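Local coordinates for protein HP0958 (Helicobacter pylori, PDB 3NA7) that probably acts in flagellar biogenesis as an export chaperone and post-transcriptional regulator, joining a kinked antiparallel coiled-coil hairpin to a C4 zinc ribbon, at residues A[46-51]-A[125-130]; A[53-58]-A[118-123]. One frame throughout, in Å; residues are numbered along the deposited sequence.

Contact 1. Residues A[46-51]-A[125-130]; sequences KAILNL and EKQEDL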
ATOM      1  N   LYS A  46      13.450  -3.782   3.314  1.00 41.00           N
ATOM      2  CA  LYS A  46      12.945  -4.017   4.672  1.00 42.01           C
ATOM      3  C   LYS A  46      13.061  -5.476   5.087  1.00 40.49           C
ATOM      4  O   LYS A  46      13.427  -5.758   6.219  1.00 40.35           O
ATOM      5  CB  LYS A  46      11.484  -3.567   4.805  1.00 43.40           C
ATOM      6  CG  LYS A  46      11.325  -2.105   5.071  1.00 47.59           C
ATOM      7  CD  LYS A  46       9.933  -1.570   4.746  1.00 46.36           C
ATOM      8  CE  LYS A  46       9.943  -0.070   4.943  1.00 55.02           C
ATOM      9  NZ  LYS A  46       8.760   0.562   4.317  1.00 61.07           N
ATOM     10  N   ALA A  47      12.770  -6.401   4.176  1.00 40.57           N
ATOM     11  CA  ALA A  47      12.854  -7.826   4.514  1.00 41.54           C
ATOM     12  C   ALA A  47      14.295  -8.230   4.798  1.00 42.27           C
ATOM     13  O   ALA A  47      14.537  -9.049   5.671  1.00 43.61           O
ATOM     14  CB  ALA A  47      12.230  -8.704   3.422  1.00 40.83           C
ATOM     15  N   ILE A  48      15.266  -7.640   4.093  1.00 42.39           N
ATOM     16  CA  ILE A  48      16.673  -7.918   4.403  1.00 39.11           C
ATOM     17  C   ILE A  48      16.982  -7.488   5.853  1.00 41.97           C
ATOM     18  O   ILE A  48      17.570  -8.252   6.616  1.00 39.75           O
ATOM     19  CB  ILE A  48      17.636  -7.237   3.400  1.00 41.08           C
ATOM     20  CG1 ILE A  48      17.688  -8.053   2.105  1.00 38.08           C
ATOM     21  CG2 ILE A  48      19.079  -7.079   3.986  1.00 37.22           C
ATOM     22  CD1 ILE A  48      18.127  -7.277   0.916  1.00 38.09           C
ATOM     23  N   LEU A  49      16.578  -6.273   6.211  1.00 42.12           N
ATOM     24  CA  LEU A  49      16.825  -5.715   7.540  1.00 47.15           C
ATOM     25  C   LEU A  49      16.073  -6.477   8.636  1.00 48.95           C
ATOM     26  O   LEU A  49      16.609  -6.691   9.705  1.00 53.21           O
ATOM     27  CB  LEU A  49      16.501  -4.214   7.585  1.00 46.74           C
ATOM     28  CG  LEU A  49      17.428  -3.286   6.766  1.00 52.27           C
ATOM     29  CD1 LEU A  49      16.819  -1.903   6.537  1.00 51.55           C
ATOM     30  CD2 LEU A  49      18.827  -3.130   7.403  1.00 51.74           C
ATOM     31  N   ASN A  50      14.834  -6.880   8.375  1.00 50.14           N
ATOM     32  CA  ASN A  50      14.120  -7.749   9.298  1.00 50.79           C
ATOM     33  C   ASN A  50      14.881  -9.068   9.522  1.00 48.32           C
ATOM     34  O   ASN A  50      15.206  -9.428  10.647  1.00 49.42           O
ATOM     35  CB  ASN A  50      12.692  -8.010   8.818  1.00 51.84           C
ATOM     36  CG  ASN A  50      11.935  -8.930   9.765  1.00 59.94           C
ATOM     37  OD1 ASN A  50      11.431  -8.491  10.808  1.00 64.25           O
ATOM     38  ND2 ASN A  50      11.894 -10.221   9.432  1.00 54.61           N
ATOM     39  N   LEU A  51      15.198  -9.772   8.448  1.00 45.28           N
ATOM     40  CA  LEU A  51      16.024 -10.952   8.577  1.00 44.95           C
ATOM     41  C   LEU A  51      17.316 -10.701   9.367  1.00 44.50           C
ATOM     42  O   LEU A  51      17.797 -11.617  10.026  1.00 44.35           O
ATOM     43  CB  LEU A  51      16.359 -11.552   7.227  1.00 43.41           C
ATOM     44  CG  LEU A  51      15.273 -12.263   6.449  1.00 46.44           C
ATOM     45  CD1 LEU A  51      15.702 -12.334   4.968  1.00 39.41           C
ATOM     46  CD2 LEU A  51      15.004 -13.651   7.018  1.00 43.50           C
ATOM     47  N   GLU A 125      21.295 -16.720   3.322  1.00 43.97           N
ATOM     48  CA  GLU A 125      20.989 -17.102   1.942  1.00 45.68           C
ATOM     49  C   GLU A 125      19.785 -16.343   1.404  1.00 44.10           C
ATOM     50  O   GLU A 125      19.804 -15.883   0.258  1.00 41.73           O
ATOM     51  CB  GLU A 125      20.745 -18.602   1.802  1.00 46.98           C
ATOM     52  CG  GLU A 125      21.998 -19.435   1.774  1.00 55.19           C
ATOM     53  CD  GLU A 125      21.757 -20.900   2.187  1.00 61.24           C
ATOM     54  OE1 GLU A 125      22.677 -21.487   2.798  1.00 61.40           O
ATOM     55  OE2 GLU A 125      20.660 -21.457   1.920  1.00 61.50           O
ATOM     56  N   LYS A 126      18.741 -16.211   2.231  1.00 42.89           N
ATOM     57  CA  LYS A 126      17.552 -15.475   1.815  1.00 41.73           C
ATOM     58  C   LYS A 126      17.876 -13.998   1.590  1.00 39.95           C
ATOM     59  O   LYS A 126      17.390 -13.399   0.639  1.00 40.04           O
ATOM     60  CB  LYS A 126      16.403 -15.636   2.817  1.00 41.64           C
ATOM     61  CG  LYS A 126      15.160 -14.799   2.511  1.00 40.56           C
ATOM     62  CD  LYS A 126      14.507 -15.275   1.196  1.00 50.26           C
ATOM     63  CE  LYS A 126      13.182 -14.585   0.941  1.00 45.59           C
ATOM     64  NZ  LYS A 126      12.615 -15.099  -0.317  1.00 48.86           N
ATOM     65  N   GLN A 127      18.708 -13.436   2.456  1.00 37.00           N
ATOM     66  CA  GLN A 127      19.191 -12.074   2.282  1.00 39.52           C
ATOM     67  C   GLN A 127      19.919 -11.877   0.935  1.00 39.82           C
ATOM     68  O   GLN A 127      19.703 -10.850   0.265  1.00 38.99           O
ATOM     69  CB  GLN A 127      20.105 -11.671   3.426  1.00 37.01           C
ATOM     70  CG  GLN A 127      19.384 -11.467   4.758  1.00 38.13           C
ATOM     71  CD  GLN A 127      20.351 -11.094   5.851  1.00 36.33           C
ATOM     72  OE1 GLN A 127      21.421 -11.694   5.970  1.00 37.76           O
ATOM     73  NE2 GLN A 127      20.029 -10.042   6.610  1.00 38.37           N
ATOM     74  N   GLU A 128      20.789 -12.825   0.568  1.00 41.68           N
ATOM     75  CA  GLU A 128      21.532 -12.758  -0.715  1.00 45.45           C
ATOM     76  C   GLU A 128      20.555 -12.810  -1.890  1.00 46.19           C
ATOM     77  O   GLU A 128      20.660 -12.010  -2.815  1.00 46.23           O
ATOM     78  CB  GLU A 128      22.602 -13.848  -0.851  1.00 47.73           C
ATOM     79  CG  GLU A 128      23.686 -13.860   0.258  1.00 50.40           C
ATOM     80  CD  GLU A 128      24.694 -12.699   0.177  1.00 55.68           C
ATOM     81  OE1 GLU A 128      24.720 -11.939  -0.833  1.00 48.16           O
ATOM     82  OE2 GLU A 128      25.481 -12.571   1.141  1.00 58.64           O
ATOM     83  N   ASP A 129      19.582 -13.717  -1.824  1.00 45.70           N
ATOM     84  CA  ASP A 129      18.462 -13.733  -2.777  1.00 47.13           C
ATOM     85  C   ASP A 129      17.782 -12.389  -2.982  1.00 44.24           C
ATOM     86  O   ASP A 129      17.721 -11.878  -4.097  1.00 45.38           O
ATOM     87  CB  ASP A 129      17.383 -14.687  -2.300  1.00 47.67           C
ATOM     88  CG  ASP A 129      17.332 -15.934  -3.093  1.00 56.01           C
ATOM     89  OD1 ASP A 129      16.906 -15.843  -4.283  1.00 62.12           O
ATOM     90  OD2 ASP A 129      17.679 -16.997  -2.509  1.00 53.85           O
ATOM     91  N   LEU A 130      17.222 -11.864  -1.900  1.00 41.05           N
ATOM     92  CA  LEU A 130      16.545 -10.587  -1.901  1.00 41.40           C
ATOM     93  C   LEU A 130      17.424  -9.468  -2.512  1.00 41.26           C
ATOM     94  O   LEU A 130      16.930  -8.602  -3.228  1.00 40.76           O
ATOM     95  CB  LEU A 130      16.147 -10.207  -0.465  1.00 40.86           C
ATOM     96  CG  LEU A 130      15.051 -11.069   0.195  1.00 41.31           C
ATOM     97  CD1 LEU A 130      15.024 -10.823   1.736  1.00 38.95           C
ATOM     98  CD2 LEU A 130      13.678 -10.838  -0.459  1.00 36.59           C
TER
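The side-chain amide of Gln127 is the flat group of this contact, and its NH2 edge is turned to the backbone carbonyl of Ile48. NE2 donates to Ile48 O over 3.0 Å, nearly straight at 163°, with the acceptor in the amide plane; the donor is tilted 29° from the carbonyl plane of Ile48. Against the amide nitrogen lies Leu51 CB, 4.0 Å from NE2. Beyond the two segments, Glu52 OE1 also bonds NE2, while Lys55 NZ gives a hydrogen bond to OE1; partners at both ends of the amide are consistent with this choice of the O and N positions. The chain of Gln127 is extended past CG, which carries CD, and the amide with it, across to the partner helix.

Alongside this polar bridge runs an apolar seam. Ile48 and Leu130 lie alongside each other, pointing opposite ways, CG1 of Ile48 meeting Leu130 CB at 3.7 Å. Leu130 CD1 is shared: it touches Leu51 CD1 at 3.6 Å and Ala47 CB at 3.9 Å. Leu51 CD1 in turn reaches Lys126 CG at 3.5 Å. Lys126 thus packs with its aliphatic root, CB and CG, while its bend at chi2 turns CD aside.

The helices run antiparallel at 165°, the axes of 46-51 and 125-130 approaching to 9.4 Å, with Ile48 and Gln127 level. Two antiparallel helices joined by an apolar seam, with a glutamine and a lysine stem beside it, match an antiparallel two-helix coiled coil, here the hairpin of HP0958.

Contact 2. Residues A[53-58]-A[118-123]; sequences EEKLAL and NEIKRK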
ATOM      1  N   GLU A  53      17.590  -8.553  11.980  1.00 47.72           N
ATOM      2  CA  GLU A  53      17.156  -8.586  13.386  1.00 53.43           C
ATOM      3  C   GLU A  53      16.938 -10.029  13.872  1.00 52.65           C
ATOM      4  O   GLU A  53      17.320 -10.371  14.997  1.00 56.20           O
ATOM      5  CB  GLU A  53      15.913  -7.733  13.634  1.00 56.36           C
ATOM      6  CG  GLU A  53      16.118  -6.218  13.490  1.00 65.38           C
ATOM      7  CD  GLU A  53      17.285  -5.672  14.330  1.00 76.48           C
ATOM      8  OE1 GLU A  53      17.108  -5.475  15.561  1.00 81.28           O
ATOM      9  OE2 GLU A  53      18.378  -5.423  13.753  1.00 76.87           O
ATOM     10  N   GLU A  54      16.357 -10.884  13.034  1.00 48.54           N
ATOM     11  CA  GLU A  54      16.170 -12.276  13.440  1.00 47.65           C
ATOM     12  C   GLU A  54      17.489 -13.019  13.589  1.00 46.63           C
ATOM     13  O   GLU A  54      17.633 -13.837  14.485  1.00 45.37           O
ATOM     14  CB  GLU A  54      15.221 -13.018  12.511  1.00 44.65           C
ATOM     15  CG  GLU A  54      13.839 -12.456  12.584  1.00 48.51           C
ATOM     16  CD  GLU A  54      12.994 -12.743  11.368  1.00 50.59           C
ATOM     17  OE1 GLU A  54      13.428 -13.491  10.455  1.00 51.21           O
ATOM     18  OE2 GLU A  54      11.877 -12.194  11.333  1.00 53.23           O
ATOM     19  N   LYS A  55      18.454 -12.728  12.719  1.00 45.87           N
ATOM     20  CA  LYS A  55      19.780 -13.326  12.856  1.00 45.81           C
ATOM     21  C   LYS A  55      20.486 -12.851  14.148  1.00 48.57           C
ATOM     22  O   LYS A  55      21.199 -13.615  14.802  1.00 48.98           O
ATOM     23  CB  LYS A  55      20.650 -13.058  11.631  1.00 44.28           C
ATOM     24  CG  LYS A  55      20.247 -13.759  10.351  1.00 40.32           C
ATOM     25  CD  LYS A  55      20.888 -13.024   9.114  1.00 43.28           C
ATOM     26  CE  LYS A  55      22.433 -13.123   9.136  1.00 41.10           C
ATOM     27  NZ  LYS A  55      23.093 -12.269   8.126  1.00 46.38           N
ATOM     28  N   LEU A  56      20.262 -11.605  14.530  1.00 50.63           N
ATOM     29  CA  LEU A  56      20.826 -11.091  15.767  1.00 53.43           C
ATOM     30  C   LEU A  56      20.299 -11.810  17.013  1.00 54.52           C
ATOM     31  O   LEU A  56      21.080 -12.183  17.895  1.00 55.29           O
ATOM     32  CB  LEU A  56      20.621  -9.578  15.878  1.00 56.85           C
ATOM     33  CG  LEU A  56      21.699  -8.689  15.251  1.00 61.87           C
ATOM     34  CD1 LEU A  56      21.177  -7.276  14.913  1.00 64.28           C
ATOM     35  CD2 LEU A  56      22.925  -8.605  16.193  1.00 66.49           C
ATOM     36  N   ALA A  57      18.986 -12.011  17.071  1.00 54.00           N
ATOM     37  CA  ALA A  57      18.355 -12.723  18.186  1.00 54.29           C
ATOM     38  C   ALA A  57      18.882 -14.138  18.257  1.00 51.41           C
ATOM     39  O   ALA A  57      19.183 -14.648  19.338  1.00 54.00           O
ATOM     40  CB  ALA A  57      16.814 -12.714  18.048  1.00 54.36           C
ATOM     41  N   LEU A  58      19.023 -14.771  17.098  1.00 49.85           N
ATOM     42  CA  LEU A  58      19.531 -16.133  17.046  1.00 47.16           C
ATOM     43  C   LEU A  58      20.988 -16.229  17.476  1.00 48.24           C
ATOM     44  O   LEU A  58      21.398 -17.200  18.110  1.00 49.04           O
ATOM     45  CB  LEU A  58      19.357 -16.718  15.661  1.00 44.27           C
ATOM     46  CG  LEU A  58      17.953 -17.057  15.189  1.00 45.69           C
ATOM     47  CD1 LEU A  58      18.011 -17.321  13.690  1.00 44.95           C
ATOM     48  CD2 LEU A  58      17.387 -18.280  15.922  1.00 44.83           C
ATOM     49  N   ASN A 118      22.507 -23.238  11.609  1.00 51.85           N
ATOM     50  CA  ASN A 118      21.824 -23.587  10.360  1.00 53.09           C
ATOM     51  C   ASN A 118      20.700 -22.624   9.995  1.00 51.84           C
ATOM     52  O   ASN A 118      20.551 -22.282   8.832  1.00 50.94           O
ATOM     53  CB  ASN A 118      21.318 -25.038  10.335  1.00 54.06           C
ATOM     54  CG  ASN A 118      22.446 -26.052  10.125  1.00 61.41           C
ATOM     55  OD1 ASN A 118      23.551 -25.687   9.719  1.00 64.55           O
ATOM     56  ND2 ASN A 118      22.168 -27.338  10.403  1.00 59.74           N
ATOM     57  N   GLU A 119      19.921 -22.185  10.982  1.00 51.39           N
ATOM     58  CA  GLU A 119      18.817 -21.255  10.737  1.00 51.87           C
ATOM     59  C   GLU A 119      19.401 -19.896  10.313  1.00 49.48           C
ATOM     60  O   GLU A 119      18.912 -19.284   9.372  1.00 49.70           O
ATOM     61  CB  GLU A 119      17.956 -21.121  11.995  1.00 53.77           C
ATOM     62  CG  GLU A 119      16.554 -20.580  11.796  1.00 59.53           C
ATOM     63  CD  GLU A 119      15.688 -20.669  13.065  1.00 68.27           C
ATOM     64  OE1 GLU A 119      14.682 -19.922  13.146  1.00 72.22           O
ATOM     65  OE2 GLU A 119      16.002 -21.480  13.979  1.00 70.91           O
ATOM     66  N   ILE A 120      20.458 -19.461  10.998  1.00 46.57           N
ATOM     67  CA  ILE A 120      21.153 -18.229  10.674  1.00 45.52           C
ATOM     68  C   ILE A 120      21.588 -18.240   9.200  1.00 47.45           C
ATOM     69  O   ILE A 120      21.274 -17.309   8.445  1.00 48.37           O
ATOM     70  CB  ILE A 120      22.363 -18.022  11.590  1.00 46.02           C
ATOM     71  CG1 ILE A 120      21.922 -17.618  12.990  1.00 40.16           C
ATOM     72  CG2 ILE A 120      23.352 -16.953  11.022  1.00 45.46           C
ATOM     73  CD1 ILE A 120      23.015 -17.844  14.054  1.00 38.66           C
ATOM     74  N   LYS A 121      22.269 -19.308   8.793  1.00 47.32           N
ATOM     75  CA  LYS A 121      22.726 -19.490   7.424  1.00 49.80           C
ATOM     76  C   LYS A 121      21.588 -19.395   6.388  1.00 49.75           C
ATOM     77  O   LYS A 121      21.765 -18.758   5.339  1.00 50.47           O
ATOM     78  CB  LYS A 121      23.427 -20.835   7.318  1.00 52.48           C
ATOM     79  CG  LYS A 121      24.553 -20.944   6.318  1.00 59.72           C
ATOM     80  CD  LYS A 121      25.564 -22.036   6.772  1.00 65.96           C
ATOM     81  CE  LYS A 121      26.670 -22.282   5.735  1.00 74.25           C
ATOM     82  NZ  LYS A 121      26.285 -23.237   4.641  1.00 74.92           N
ATOM     83  N   ARG A 122      20.436 -20.017   6.666  1.00 49.46           N
ATOM     84  CA  ARG A 122      19.290 -19.962   5.744  1.00 49.98           C
ATOM     85  C   ARG A 122      18.804 -18.532   5.570  1.00 47.39           C
ATOM     86  O   ARG A 122      18.379 -18.139   4.482  1.00 46.53           O
ATOM     87  CB  ARG A 122      18.103 -20.856   6.155  1.00 51.26           C
ATOM     88  CG  ARG A 122      18.318 -22.389   6.160  1.00 59.85           C
ATOM     89  CD  ARG A 122      19.344 -22.918   5.111  1.00 70.16           C
ATOM     90  NE  ARG A 122      20.242 -23.911   5.729  1.00 77.97           N
ATOM     91  CZ  ARG A 122      21.544 -24.070   5.458  1.00 79.49           C
ATOM     92  NH1 ARG A 122      22.155 -23.316   4.552  1.00 78.07           N
ATOM     93  NH2 ARG A 122      22.243 -24.999   6.108  1.00 80.83           N
ATOM     94  N   LYS A 123      18.851 -17.766   6.648  1.00 44.89           N
ATOM     95  CA  LYS A 123      18.432 -16.380   6.593  1.00 44.55           C
ATOM     96  C   LYS A 123      19.409 -15.554   5.772  1.00 44.18           C
ATOM     97  O   LYS A 123      18.970 -14.698   5.023  1.00 44.56           O
ATOM     98  CB  LYS A 123      18.226 -15.791   7.994  1.00 43.59           C
ATOM     99  CG  LYS A 123      16.999 -16.419   8.733  1.00 47.35           C
ATOM    100  CD  LYS A 123      16.679 -15.691  10.041  1.00 49.77           C
ATOM    101  CE  LYS A 123      15.545 -16.371  10.819  1.00 51.11           C
ATOM    102  NZ  LYS A 123      14.191 -16.189  10.203  1.00 50.86           N
TER
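Lys123 and Glu54 form the charged link between the helices, a salt bridge with NZ 2.8 Å from Glu54 OE1. The ammonium meets this oxygen from above the carboxylate, 38° out of its plane, and the two side chains cross at about a right angle. The bend of Lys123 at chi4 (-72°) places NZ on this oxygen, while CE lies 3.8 Å from Glu54 CB. The other oxygen, Glu54 OE2, is taken by Asn50 one turn back on the same helix, so both carboxylate oxygens have partners.

Methylene packing makes up a second layer. Lys55 and Lys123 run side by side in opposing senses, Lys55 CG against Lys123 CB at 3.7 Å, two like-charged residues touching by their hydrocarbon parts. Their ammonium ends part company: Lys55 NZ goes to Gln127 and also forms a salt bridge with Glu52.

The apolar contact is that of Leu58 with Ile120, CB of the leucine lying 3.8 Å from Ile120 CG1. Ile120 also packs on Lys59 and Val62 of helix 24-85. Leu58 CD1 rests on the Lys123 methylene CE at 3.9 Å. At the border, a methyl touches a carboxylate: Leu58 CD2 comes within 4.0 Å of OE2 of the exposed Glu119.

Segments 53-58 and 118-123 lie antiparallel at 165°, their axes 9.7 Å apart at closest approach, with Lys55 level with Ile120. Antiparallel helices packed through apolar and aliphatic side chains, with a charged pair at the border, are arranged here as in an antiparallel coiled coil, the hairpin domain of this protein.

How the contacts relate
From the N terminus, helix 24-85 passes first through 46-51 and then through 53-58; after the turn at its far end, helix 91-171 comes back through 118-123 and then 125-130. Contact 2 therefore closes the shorter loop and lies nested inside the one closed by contact 1, as expected for a hairpin of two helices. The centres are 11 Å apart, and two links join the contacts: Leu51 CD2 packs on Lys123 CG at 3.8 Å, and Gln127 OE1 and Lys55 NZ, 2.8 Å apart, make a probable hydrogen bond. Both contacts tie the outgoing helix to the returning one along the arm, whereas the zinc site of Cys201, Cys204, Cys225 and Cys228 comes later in the chain.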